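PDB 7KSF: Protease/Reverse transcriptase/ribonuclease H from Eastern chimpanzee simian foamy virus, which combines an aspartic protease, a reverse transcriptase and a ribonuclease H in one chain and so probably serves viral maturation and reverse transcription. Local coordinates for residues A23-I28 and E68-A73; T196-V201 and M210-R215; E216-I221 and G283-P288; G590-D595 and M612-A617; P657-V662 and K709-I714. The protein carries 1 engineered substitution. All blocks are in the same frame, centred on the assembly; numbering follows the deposited sequence.

Contact 1 (A23-I28 and E68-A73)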
# COMPACT_ATOMS: atom_id res chain seq x y z
N ALA A 23 9.27 40.24 15.76
CA ALA A 23 9.42 41.69 15.67
C ALA A 23 10.61 42.11 14.82
O ALA A 23 10.79 43.31 14.59
CB ALA A 23 9.54 42.29 17.07
N THR A 24 11.44 41.16 14.37
CA THR A 24 12.58 41.50 13.54
C THR A 24 12.11 42.11 12.22
O THR A 24 10.97 41.94 11.78
CB THR A 24 13.43 40.26 13.28
OG1 THR A 24 12.60 39.19 12.81
CG2 THR A 24 14.14 39.82 14.56
N ILE A 25 13.03 42.84 11.57
CA ILE A 25 12.70 43.61 10.38
C ILE A 25 12.58 42.68 9.17
O ILE A 25 12.83 41.48 9.27
CB ILE A 25 13.74 44.71 10.12
CG1 ILE A 25 15.13 44.10 9.91
CG2 ILE A 25 13.75 45.70 11.27
CD1 ILE A 25 16.16 45.10 9.44
N THR A 26 12.20 43.25 8.03
CA THR A 26 11.91 42.46 6.85
C THR A 26 13.19 41.96 6.20
O THR A 26 14.13 42.73 5.98
CB THR A 26 11.10 43.28 5.85
OG1 THR A 26 9.79 43.54 6.39
CG2 THR A 26 10.96 42.55 4.53
N CYS A 27 13.23 40.66 5.90
CA CYS A 27 14.33 40.06 5.16
C CYS A 27 14.02 40.07 3.67
O CYS A 27 12.85 40.05 3.26
CB CYS A 27 14.59 38.63 5.62
SG CYS A 27 15.19 38.48 7.32
N ILE A 28 15.07 40.10 2.87
CA ILE A 28 14.94 40.17 1.41
C ILE A 28 15.98 39.24 0.80
O ILE A 28 17.09 39.14 1.35
CB ILE A 28 15.09 41.62 0.92
CG1 ILE A 28 13.79 42.40 1.15
CG2 ILE A 28 15.53 41.67 -0.56
CD1 ILE A 28 13.76 43.78 0.51
N GLU A 68 7.60 50.72 1.51
CA GLU A 68 8.94 51.14 1.87
C GLU A 68 9.27 50.62 3.27
O GLU A 68 8.46 50.78 4.19
CB GLU A 68 9.07 52.67 1.84
CG GLU A 68 8.77 53.29 0.49
CD GLU A 68 8.89 54.80 0.52
OE1 GLU A 68 9.10 55.36 1.62
OE2 GLU A 68 8.78 55.43 -0.55
N ALA A 69 10.43 50.00 3.41
CA ALA A 69 10.78 49.41 4.70
C ALA A 69 12.29 49.27 4.82
O ALA A 69 13.02 49.18 3.82
CB ALA A 69 10.11 48.05 4.88
N GLU A 70 12.75 49.27 6.07
CA GLU A 70 14.15 48.98 6.39
C GLU A 70 14.35 47.47 6.41
O GLU A 70 13.66 46.76 7.15
CB GLU A 70 14.50 49.61 7.74
CG GLU A 70 15.81 49.13 8.33
CD GLU A 70 16.03 49.62 9.75
OE1 GLU A 70 15.11 50.27 10.29
OE2 GLU A 70 17.11 49.36 10.32
N VAL A 71 15.29 46.98 5.60
CA VAL A 71 15.42 45.55 5.35
C VAL A 71 16.86 45.11 5.52
O VAL A 71 17.80 45.90 5.46
CB VAL A 71 14.92 45.16 3.94
CG1 VAL A 71 13.42 45.43 3.81
CG2 VAL A 71 15.69 45.93 2.88
N ILE A 72 17.02 43.80 5.74
CA ILE A 72 18.32 43.13 5.70
C ILE A 72 18.26 42.10 4.58
O ILE A 72 17.30 42.06 3.80
CB ILE A 72 18.69 42.46 7.03
CG1 ILE A 72 17.66 41.39 7.41
CG2 ILE A 72 18.78 43.50 8.14
CD1 ILE A 72 18.09 40.56 8.60
N ALA A 73 19.27 41.24 4.51
CA ALA A 73 19.35 40.21 3.49
C ALA A 73 18.72 38.91 3.98
O ALA A 73 18.39 38.74 5.16
CB ALA A 73 20.80 39.98 3.07
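Thr26 to Ile28 runs beside Val71 to Ala73 in roughly the same direction, the short strand axes lying 48° apart and 4.6 Å at their closest. Both segments belong to the curled mixed sheet of the spumavirus aspartic protease (family A9). The backbone pairing is light. Ile72 N donates to Thr26 O over 3.1 Å, nearly along the C=O axis, while the bond from Ile28 N to Ile72 O is weak. Ile72 CG1 stands between its own backbone N and carbonyl carbon (chi1 61°), where it meets Cys27 SG at 3.8 Å. The other branch, Ile72 CG2, packs on Ile25 CD1, which reaches in from the loop before the strand. Thr26 and Val71 lie side by side and point the same way, with Thr26 CB 3.8 Å from Val71 CG1. The hydroxyl of Thr26 is used outside the pair, in hydrogen bonds with Ser82 N and Asp85 OD2. Val58 of strand 52-62, Ile10 and Leu33 pack against Ile28. Ile28 CD1 sits against both branches of Val71, 3.7 Å from Val71 CG1 and from Val71 CG2.

Contact 2 (T196-V201 and M210-R215); sequences TPVYPV and MVLDYR
Thr196 and Pro197 close tightly on Asp213 and Tyr214 at one end of an antiparallel beta hairpin. It probably corresponds to the fingers hairpin of other retroviral reverse transcriptases. Asp213 N donates to Pro197 O over 3.0 Å. Thr196 CG2 lies 3.3 Å from Asp213 O. Thr196 OG1 meets the edge of the Tyr214 ring at CE1, and the two side chains cross at about a right angle. Leu212 CB sits over one face of that ring, toward its rim. Further along, Tyr199 and Val211 form a hydrogen-bonded pair, with Tyr199 N donating to Val211 O in the carbonyl plane. The looser side carries Tyr199, Val201 and Val211, all partly exposed. There Val201 CG2 touches Val211 CG2 at 3.7 Å. The Tyr199 ring offers its edge to Asp213, with CE2 3.7 Å from Asp213 CB and the ring and carboxylate planes 69° apart. The Asp213 carboxylate is held by a salt bridge, Arg215 NE to Asp213 OD1, at 2.7 Å. The face of Val198, Pro200, Met210 and Leu212 turns to the protein. Pro200 and Met210 rest on helix 171-184 through Ile174, and Met210 and Leu212 pack on Trp277 of strand 273-277. Tyr214, beyond the strand, also touches Trp277.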
# COMPACT_ATOMS: atom_id res chain seq x y z
N THR A 196 9.95 19.26 -20.22
CA THR A 196 9.71 17.89 -19.81
C THR A 196 8.31 17.46 -20.20
O THR A 196 7.35 18.21 -19.99
CB THR A 196 9.90 17.74 -18.29
OG1 THR A 196 11.30 17.81 -17.97
CG2 THR A 196 9.34 16.41 -17.80
N PRO A 197 8.15 16.26 -20.77
CA PRO A 197 6.80 15.79 -21.09
C PRO A 197 6.00 15.52 -19.83
O PRO A 197 6.54 15.12 -18.79
CB PRO A 197 7.05 14.48 -21.86
CG PRO A 197 8.49 14.54 -22.28
CD PRO A 197 9.18 15.31 -21.20
N VAL A 198 4.69 15.76 -19.92
CA VAL A 198 3.76 15.55 -18.83
C VAL A 198 2.72 14.54 -19.27
O VAL A 198 2.25 14.57 -20.41
CB VAL A 198 3.10 16.88 -18.37
CG1 VAL A 198 2.32 17.51 -19.51
CG2 VAL A 198 2.21 16.64 -17.16
N TYR A 199 2.37 13.61 -18.37
CA TYR A 199 1.43 12.55 -18.66
C TYR A 199 0.35 12.49 -17.59
O TYR A 199 0.64 12.72 -16.41
CB TYR A 199 2.13 11.19 -18.74
CG TYR A 199 3.10 11.06 -19.88
CD1 TYR A 199 2.67 10.65 -21.13
CD2 TYR A 199 4.45 11.36 -19.72
CE1 TYR A 199 3.56 10.52 -22.19
CE2 TYR A 199 5.34 11.24 -20.76
CZ TYR A 199 4.89 10.82 -22.00
OH TYR A 199 5.77 10.70 -23.05
N PRO A 200 -0.89 12.20 -17.96
CA PRO A 200 -1.95 12.04 -16.95
C PRO A 200 -2.30 10.58 -16.69
O PRO A 200 -2.37 9.77 -17.62
CB PRO A 200 -3.13 12.79 -17.57
CG PRO A 200 -2.86 12.76 -19.08
CD PRO A 200 -1.45 12.26 -19.32
N VAL A 201 -2.52 10.23 -15.43
CA VAL A 201 -2.95 8.88 -15.06
C VAL A 201 -4.16 8.98 -14.15
O VAL A 201 -4.26 9.93 -13.35
CB VAL A 201 -1.81 8.09 -14.40
CG1 VAL A 201 -0.71 7.81 -15.41
CG2 VAL A 201 -1.25 8.84 -13.20
N MET A 210 -1.15 14.15 -12.60
CA MET A 210 -0.16 14.33 -13.65
C MET A 210 1.14 13.63 -13.29
O MET A 210 1.47 13.44 -12.11
CB MET A 210 0.09 15.81 -13.92
CG MET A 210 0.86 16.53 -12.82
SD MET A 210 1.34 18.21 -13.28
CE MET A 210 2.32 18.68 -11.87
N VAL A 211 1.89 13.25 -14.32
CA VAL A 211 3.17 12.56 -14.16
C VAL A 211 4.18 13.20 -15.11
O VAL A 211 3.88 13.39 -16.29
CB VAL A 211 3.05 11.05 -14.44
CG1 VAL A 211 4.42 10.39 -14.39
CG2 VAL A 211 2.11 10.39 -13.43
N LEU A 212 5.36 13.51 -14.59
CA LEU A 212 6.42 14.11 -15.39
C LEU A 212 7.42 13.05 -15.82
O LEU A 212 7.71 12.11 -15.07
CB LEU A 212 7.14 15.21 -14.60
CG LEU A 212 6.29 16.45 -14.32
CD1 LEU A 212 7.03 17.39 -13.39
CD2 LEU A 212 5.94 17.16 -15.62
N ASP A 213 7.94 13.20 -17.04
CA ASP A 213 8.89 12.25 -17.62
C ASP A 213 10.28 12.87 -17.53
O ASP A 213 10.75 13.54 -18.45
CB ASP A 213 8.50 11.93 -19.06
CG ASP A 213 9.32 10.80 -19.64
OD1 ASP A 213 9.79 9.96 -18.86
OD2 ASP A 213 9.49 10.75 -20.88
N TYR A 214 10.95 12.62 -16.40
CA TYR A 214 12.22 13.26 -16.08
C TYR A 214 13.43 12.40 -16.42
O TYR A 214 14.55 12.77 -16.07
CB TYR A 214 12.25 13.63 -14.60
CG TYR A 214 11.67 14.99 -14.30
CD1 TYR A 214 11.85 16.05 -15.18
CD2 TYR A 214 10.93 15.21 -13.15
CE1 TYR A 214 11.32 17.29 -14.91
CE2 TYR A 214 10.40 16.45 -12.87
CZ TYR A 214 10.59 17.49 -13.75
OH TYR A 214 10.06 18.73 -13.48
N ARG A 215 13.24 11.27 -17.11
CA ARG A 215 14.37 10.41 -17.43
C ARG A 215 15.32 11.05 -18.43
O ARG A 215 16.45 10.57 -18.58
CB ARG A 215 13.88 9.06 -17.95
CG ARG A 215 12.84 9.14 -19.05
CD ARG A 215 12.14 7.80 -19.24
NE ARG A 215 10.98 7.90 -20.12
CZ ARG A 215 10.11 6.92 -20.33
NH1 ARG A 215 10.27 5.75 -19.71
NH2 ARG A 215 9.08 7.10 -21.14

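Contact 3 (E216-I221 and G283-P288); sequences EVNKTI and GFLNSP
Two first torsions help bring Asn218 and Leu285 together. Asn218 CG is anti to its own carbonyl carbon (chi1 -57°), and Leu285 CG is anti to its backbone N (chi1 -171°). The two side chains slide past each other in opposite directions, with Asn218 CB 3.7 Å from Leu285 CD1. The Asn218 amide then lies against the backbone of the loop. Its ND2 donates to Gly283 O over 3.3 Å in an almost straight bond of 175°. That oxygen lies in the amide plane, and the donor lies in the plane of the Gly283 carbonyl. Asn218 OD1 comes near Leu285 N, but the angle is too poor for a hydrogen bond. Ile221 supplies the apolar half. Its CG2 meets Leu285 CD2 at 3.5 Å and also touches the polar Asn286 ND2. Its CG1 approaches Phe284 CZ at 4.1 Å, the two side chains crossing at about a right angle. Val217 CG1 reaches the edge of the Phe284 ring. Both segments belong to the polymerase, and the loop before helix 287-299 probably borders the nucleotide pocket, as in related reverse transcriptases. Helix 215-218 directly follows the hairpin of strands 198-202 and 208-212, with Val217 on Met194. The loop 283-286 leads into helix 287-299, where Ser287 OG bonds back to Pro281 O.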
# COMPACT_ATOMS: atom_id res chain seq x y z
N GLU A 216 14.90 12.11 -19.12
CA GLU A 216 15.80 12.83 -20.01
C GLU A 216 16.76 13.72 -19.23
O GLU A 216 17.92 13.90 -19.63
CB GLU A 216 15.00 13.66 -21.02
CG GLU A 216 14.25 12.81 -22.02
CD GLU A 216 15.18 11.95 -22.85
OE1 GLU A 216 16.29 12.41 -23.18
OE2 GLU A 216 14.79 10.80 -23.17
N VAL A 217 16.30 14.30 -18.12
CA VAL A 217 17.18 15.12 -17.30
C VAL A 217 18.06 14.25 -16.41
O VAL A 217 19.20 14.62 -16.11
CB VAL A 217 16.35 16.11 -16.46
CG1 VAL A 217 17.25 17.12 -15.78
CG2 VAL A 217 15.32 16.81 -17.33
N ASN A 218 17.57 13.07 -16.00
CA ASN A 218 18.34 12.24 -15.08
C ASN A 218 19.58 11.65 -15.74
O ASN A 218 20.59 11.44 -15.07
CB ASN A 218 17.44 11.13 -14.53
CG ASN A 218 16.21 11.66 -13.83
OD1 ASN A 218 16.19 12.81 -13.38
ND2 ASN A 218 15.17 10.84 -13.74
N LYS A 219 19.53 11.38 -17.05
CA LYS A 219 20.72 10.94 -17.77
C LYS A 219 21.81 12.01 -17.78
O LYS A 219 22.99 11.68 -17.93
CB LYS A 219 20.36 10.54 -19.20
CG LYS A 219 20.14 11.73 -20.12
CD LYS A 219 19.69 11.29 -21.51
CE LYS A 219 19.49 12.49 -22.42
NZ LYS A 219 18.96 12.10 -23.75
N THR A 220 21.42 13.28 -17.62
CA THR A 220 22.39 14.37 -17.59
C THR A 220 22.97 14.54 -16.19
O THR A 220 24.20 14.60 -16.03
CB THR A 220 21.72 15.67 -18.04
OG1 THR A 220 21.50 15.63 -19.46
CG2 THR A 220 22.58 16.87 -17.69
N ILE A 221 22.09 14.63 -15.19
CA ILE A 221 22.52 14.81 -13.77
C ILE A 221 23.23 13.54 -13.30
O ILE A 221 22.61 12.46 -13.34
CB ILE A 221 21.31 15.16 -12.88
CG1 ILE A 221 20.97 16.65 -12.93
CG2 ILE A 221 21.53 14.67 -11.46
CD1 ILE A 221 20.59 17.15 -14.30
N GLY A 283 9.92 12.25 -9.63
CA GLY A 283 10.47 11.70 -10.84
C GLY A 283 11.86 12.21 -11.19
O GLY A 283 12.46 11.72 -12.15
N PHE A 284 12.37 13.18 -10.44
CA PHE A 284 13.72 13.69 -10.62
C PHE A 284 14.74 12.69 -10.08
O PHE A 284 14.42 11.80 -9.29
CB PHE A 284 13.87 15.05 -9.92
CG PHE A 284 15.23 15.69 -10.11
CD1 PHE A 284 16.15 15.70 -9.07
CD2 PHE A 284 15.58 16.26 -11.31
CE1 PHE A 284 17.39 16.28 -9.24
CE2 PHE A 284 16.82 16.85 -11.49
CZ PHE A 284 17.73 16.86 -10.45
N LEU A 285 15.99 12.86 -10.52
CA LEU A 285 17.02 11.87 -10.20
C LEU A 285 17.40 11.91 -8.72
O LEU A 285 17.45 10.86 -8.07
CB LEU A 285 18.26 12.11 -11.08
CG LEU A 285 19.34 11.03 -11.01
CD1 LEU A 285 18.76 9.67 -11.36
CD2 LEU A 285 20.50 11.37 -11.92
N ASN A 286 17.67 13.09 -8.19
CA ASN A 286 18.18 13.23 -6.83
C ASN A 286 17.12 13.63 -5.81
O ASN A 286 17.45 13.77 -4.63
CB ASN A 286 19.32 14.26 -6.80
CG ASN A 286 20.57 13.76 -7.49
OD1 ASN A 286 20.73 12.56 -7.71
ND2 ASN A 286 21.45 14.68 -7.85
N SER A 287 15.87 13.82 -6.22
CA SER A 287 14.83 14.22 -5.28
C SER A 287 14.61 13.19 -4.17
O SER A 287 14.56 13.59 -3.00
CB SER A 287 13.53 14.51 -6.03
OG SER A 287 13.62 15.74 -6.73
N PRO A 288 14.48 11.88 -4.44
CA PRO A 288 14.31 10.94 -3.33
C PRO A 288 15.49 10.91 -2.37
O PRO A 288 15.29 10.77 -1.16
CB PRO A 288 14.13 9.59 -4.04
CG PRO A 288 13.64 9.94 -5.39
CD PRO A 288 14.35 11.20 -5.74

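Contact 4 (G590-D595 and M612-A617); sequences GVFYTD and MGIVHA
Phe592 packs on His616 and Ile614 on one face of an antiparallel strand pair in the ribonuclease H fold. Strand 590-597 is the middle strand of the five-stranded mixed sheet, and strand 610-618 flanks it. The Phe592 ring leans over the neighbouring strand. Its outer end, CZ with CE1 and CE2, reaches the His616 ring in an oblique meeting, with centroids 4.3 Å apart and planes at 49°. Phe592 CE2 lies over a face of the imidazole, near its rim. Ile614 CG2 lies at the edge of the Phe592 ring, 4.0 Å from CD1. Gly590 has no side chain, and His616 NE2 lies 4.2 Å from its CA. On the opposite face the large group is Tyr593. Its CG is anti to the carbonyl carbon (chi1 -58°), and the ring runs past Val615 to the small Ala617, whose CB meets Tyr593 CE2 at 3.6 Å. Val615 CG1 adds a second bump at that ring edge. Val591 CB lies 4.2 Å from Ala617 CB. Helices 638-654 and 727-744 cover the two faces: Phe592 meets Ala649, and Tyr593 meets Ala735. Asp595 pairs with Gly613, so no side chain stands across from its carboxylate. That carboxylate lies about 3 Å from a bound calcium ion, whose site includes Gly596 and Glu642. In the backbone, Gly613 N donates to Asp595 O over 3.0 Å, from 46° above the carbonyl plane.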
# COMPACT_ATOMS: atom_id res chain seq x y z
N GLY A 590 -16.66 -9.28 16.09
CA GLY A 590 -18.03 -9.76 16.04
C GLY A 590 -18.13 -11.27 15.92
O GLY A 590 -17.33 -11.90 15.23
N VAL A 591 -19.12 -11.85 16.59
CA VAL A 591 -19.37 -13.28 16.56
C VAL A 591 -20.81 -13.50 16.11
O VAL A 591 -21.74 -12.90 16.67
CB VAL A 591 -19.12 -13.94 17.93
CG1 VAL A 591 -19.49 -15.41 17.89
CG2 VAL A 591 -17.67 -13.76 18.34
N PHE A 592 -21.00 -14.34 15.10
CA PHE A 592 -22.30 -14.59 14.50
C PHE A 592 -22.65 -16.06 14.66
O PHE A 592 -21.99 -16.92 14.05
CB PHE A 592 -22.33 -14.17 13.03
CG PHE A 592 -22.53 -12.70 12.82
CD1 PHE A 592 -23.80 -12.19 12.62
CD2 PHE A 592 -21.45 -11.83 12.82
CE1 PHE A 592 -24.00 -10.84 12.43
CE2 PHE A 592 -21.64 -10.48 12.63
CZ PHE A 592 -22.92 -9.98 12.43
N TYR A 593 -23.66 -16.35 15.47
CA TYR A 593 -24.17 -17.71 15.61
C TYR A 593 -25.35 -17.89 14.66
O TYR A 593 -26.24 -17.03 14.60
CB TYR A 593 -24.61 -17.99 17.04
CG TYR A 593 -23.52 -17.83 18.07
CD1 TYR A 593 -22.59 -18.84 18.30
CD2 TYR A 593 -23.42 -16.66 18.82
CE1 TYR A 593 -21.60 -18.69 19.25
CE2 TYR A 593 -22.43 -16.50 19.76
CZ TYR A 593 -21.52 -17.52 19.97
OH TYR A 593 -20.52 -17.37 20.91
N THR A 594 -25.35 -18.99 13.91
CA THR A 594 -26.42 -19.28 12.97
C THR A 594 -26.96 -20.68 13.19
O THR A 594 -26.31 -21.52 13.83
CB THR A 594 -25.95 -19.14 11.51
OG1 THR A 594 -24.91 -20.09 11.25
CG2 THR A 594 -25.45 -17.73 11.24
N ASP A 595 -28.15 -20.91 12.66
CA ASP A 595 -28.82 -22.21 12.74
C ASP A 595 -30.03 -22.17 11.82
O ASP A 595 -30.40 -21.11 11.29
CB ASP A 595 -29.23 -22.53 14.18
CG ASP A 595 -29.66 -23.98 14.35
OD1 ASP A 595 -30.85 -24.27 14.11
OD2 ASP A 595 -28.81 -24.81 14.71
N MET A 612 -34.69 -19.95 10.16
CA MET A 612 -33.29 -19.76 10.50
C MET A 612 -33.15 -18.77 11.65
O MET A 612 -34.08 -18.03 11.98
CB MET A 612 -32.50 -19.27 9.28
CG MET A 612 -32.88 -17.87 8.81
SD MET A 612 -32.10 -17.45 7.24
CE MET A 612 -32.53 -15.72 7.10
N GLY A 613 -31.98 -18.78 12.27
CA GLY A 613 -31.72 -17.90 13.40
C GLY A 613 -30.33 -17.31 13.36
O GLY A 613 -29.36 -18.01 13.05
N ILE A 614 -30.21 -16.02 13.68
CA ILE A 614 -28.94 -15.30 13.62
C ILE A 614 -28.77 -14.52 14.92
O ILE A 614 -29.71 -13.89 15.41
CB ILE A 614 -28.88 -14.35 12.40
CG1 ILE A 614 -29.00 -15.14 11.09
CG2 ILE A 614 -27.59 -13.55 12.42
CD1 ILE A 614 -30.42 -15.27 10.56
N VAL A 615 -27.56 -14.58 15.48
CA VAL A 615 -27.22 -13.89 16.72
C VAL A 615 -25.92 -13.14 16.53
O VAL A 615 -24.93 -13.71 16.06
CB VAL A 615 -27.10 -14.88 17.90
CG1 VAL A 615 -26.66 -14.14 19.16
CG2 VAL A 615 -28.42 -15.60 18.14
N HIS A 616 -25.91 -11.85 16.88
CA HIS A 616 -24.71 -11.03 16.86
C HIS A 616 -24.19 -10.91 18.28
O HIS A 616 -24.84 -10.30 19.14
CB HIS A 616 -24.99 -9.65 16.25
CG HIS A 616 -23.75 -8.86 15.96
ND1 HIS A 616 -23.63 -8.04 14.85
CD2 HIS A 616 -22.58 -8.75 16.62
CE1 HIS A 616 -22.44 -7.47 14.85
NE2 HIS A 616 -21.78 -7.89 15.92
N ALA A 617 -23.02 -11.48 18.54
CA ALA A 617 -22.42 -11.49 19.87
C ALA A 617 -21.04 -10.85 19.82
O ALA A 617 -20.30 -11.01 18.85
CB ALA A 617 -22.31 -12.92 20.41

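Contact 5 (P657-V662 and K709-I714)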
# COMPACT_ATOMS: atom_id res chain seq x y z
N PRO A 657 -16.30 -2.90 9.85
CA PRO A 657 -14.95 -3.15 9.34
C PRO A 657 -14.02 -3.72 10.40
O PRO A 657 -13.39 -2.97 11.15
CB PRO A 657 -14.49 -1.75 8.88
CG PRO A 657 -15.26 -0.81 9.75
CD PRO A 657 -16.59 -1.46 9.99
N GLY A 658 -13.91 -5.04 10.46
CA GLY A 658 -13.07 -5.69 11.43
C GLY A 658 -13.17 -7.21 11.38
O GLY A 658 -13.91 -7.78 10.58
N PRO A 659 -12.42 -7.88 12.25
CA PRO A 659 -12.43 -9.35 12.27
C PRO A 659 -13.71 -9.89 12.88
O PRO A 659 -14.08 -9.54 14.00
CB PRO A 659 -11.20 -9.71 13.12
CG PRO A 659 -11.04 -8.53 14.03
CD PRO A 659 -11.45 -7.33 13.22
N VAL A 660 -14.40 -10.75 12.13
CA VAL A 660 -15.65 -11.36 12.57
C VAL A 660 -15.57 -12.86 12.33
O VAL A 660 -14.73 -13.35 11.58
CB VAL A 660 -16.88 -10.76 11.86
CG1 VAL A 660 -17.10 -9.32 12.32
CG2 VAL A 660 -16.70 -10.82 10.35
N LEU A 661 -16.48 -13.58 12.97
CA LEU A 661 -16.51 -15.04 12.91
C LEU A 661 -17.96 -15.51 12.87
O LEU A 661 -18.75 -15.16 13.75
CB LEU A 661 -15.78 -15.66 14.10
CG LEU A 661 -15.86 -17.17 14.28
CD1 LEU A 661 -15.33 -17.90 13.05
CD2 LEU A 661 -15.11 -17.60 15.53
N VAL A 662 -18.30 -16.31 11.86
CA VAL A 662 -19.63 -16.87 11.71
C VAL A 662 -19.57 -18.36 12.02
O VAL A 662 -18.58 -19.03 11.71
CB VAL A 662 -20.20 -16.62 10.29
CG1 VAL A 662 -21.67 -17.01 10.23
CG2 VAL A 662 -20.01 -15.17 9.89
N LYS A 709 -15.19 -8.56 1.50
CA LYS A 709 -14.53 -8.52 2.80
C LYS A 709 -14.08 -9.92 3.18
O LYS A 709 -14.91 -10.76 3.57
CB LYS A 709 -15.45 -7.93 3.87
CG LYS A 709 -14.85 -7.90 5.26
CD LYS A 709 -15.81 -7.34 6.29
CE LYS A 709 -15.18 -7.30 7.67
NZ LYS A 709 -13.95 -6.47 7.68
N PRO A 710 -12.79 -10.22 3.06
CA PRO A 710 -12.29 -11.55 3.44
C PRO A 710 -12.05 -11.72 4.93
O PRO A 710 -11.60 -12.79 5.35
CB PRO A 710 -10.96 -11.64 2.67
CG PRO A 710 -10.50 -10.22 2.60
CD PRO A 710 -11.73 -9.36 2.50
N ASP A 711 -12.35 -10.70 5.73
CA ASP A 711 -12.05 -10.71 7.15
C ASP A 711 -12.99 -11.64 7.91
O ASP A 711 -12.94 -11.72 9.14
CB ASP A 711 -12.13 -9.29 7.71
CG ASP A 711 -11.25 -9.08 8.93
OD1 ASP A 711 -10.79 -10.08 9.52
OD2 ASP A 711 -11.02 -7.91 9.30
N ILE A 712 -13.84 -12.35 7.17
CA ILE A 712 -14.86 -13.22 7.74
C ILE A 712 -14.32 -14.64 7.77
O ILE A 712 -13.99 -15.21 6.72
CB ILE A 712 -16.16 -13.14 6.93
CG1 ILE A 712 -16.59 -11.68 6.76
CG2 ILE A 712 -17.25 -13.95 7.62
CD1 ILE A 712 -17.81 -11.51 5.88
N THR A 713 -14.22 -15.21 8.97
CA THR A 713 -13.84 -16.60 9.17
C THR A 713 -15.07 -17.41 9.54
O THR A 713 -16.06 -16.88 10.05
CB THR A 713 -12.78 -16.73 10.26
OG1 THR A 713 -13.22 -16.06 11.44
CG2 THR A 713 -11.46 -16.11 9.80
N ILE A 714 -15.01 -18.71 9.27
CA ILE A 714 -16.14 -19.62 9.44
C ILE A 714 -15.66 -20.87 10.16
O ILE A 714 -14.75 -21.55 9.69
CB ILE A 714 -16.79 -19.98 8.10
CG1 ILE A 714 -17.49 -18.76 7.50
CG2 ILE A 714 -17.76 -21.14 8.27
CD1 ILE A 714 -18.17 -19.03 6.18
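Asp711 lies beside Gly658 and Pro659 where two parallel strands begin to pair. Its CG is anti to the backbone N (chi1 -154°). From the base outward, Asp711 CB is 3.7 Å from Gly658 O. Asp711 CG is 3.4 Å from Gly658 O. Asp711 OD1 continues along the proline, 3.3 Å from Pro659 CA. Asp711 OD2 rests 3.1 Å from Gly658 C, on the peptide that joins Gly658 to Pro659. Lys709 NZ serves both sides: it makes a weak hydrogen bond to Gly658 O and a long salt bridge to Asp711 OD2. Gly658 O and Asp711 OD2 are both acceptors, 3.2 Å apart, and the nearby positive charge probably eases this. The strand pairing opens with a weak bond from Val660 N to Asp711 O and then firms. Thr713 N donates to Val660 O, and Val662 N to Thr713 O over 2.9 Å. Val660 and Ile712 lie side by side and point the same way, with Val660 CG2 3.7 Å from Ile712 CG1. Ile712 CG2 also touches Val662 CG2. In this ribonuclease H sheet strand 712-716 is outermost, and strand 660-664 lies between it and strand 590-597. Val660 and Val662 pack on helix 638-654, and Ile714 on helix 667-683.

The five contacts follow one another along the chain and sample three enzymes. Contact 1 lies in the protease, with its centre 40 Å from that of contact 2 and 72 Å from that of contact 4, on the far side of the chain's centre. Contacts 2 and 3 share the polymerase. Their centres are 13 Å apart and they touch, Tyr214 CB lying 3.1 Å from Gly283 O. Strand 208-212 runs on into helix 215-218. Contacts 4 and 5, also 13 Å apart, join neighbouring strands of one ribonuclease H sheet, with Phe592 N 2.7 Å from Leu661 O. The contacts thus fall into three groups, one in each enzyme region, and only contacts within a group touch.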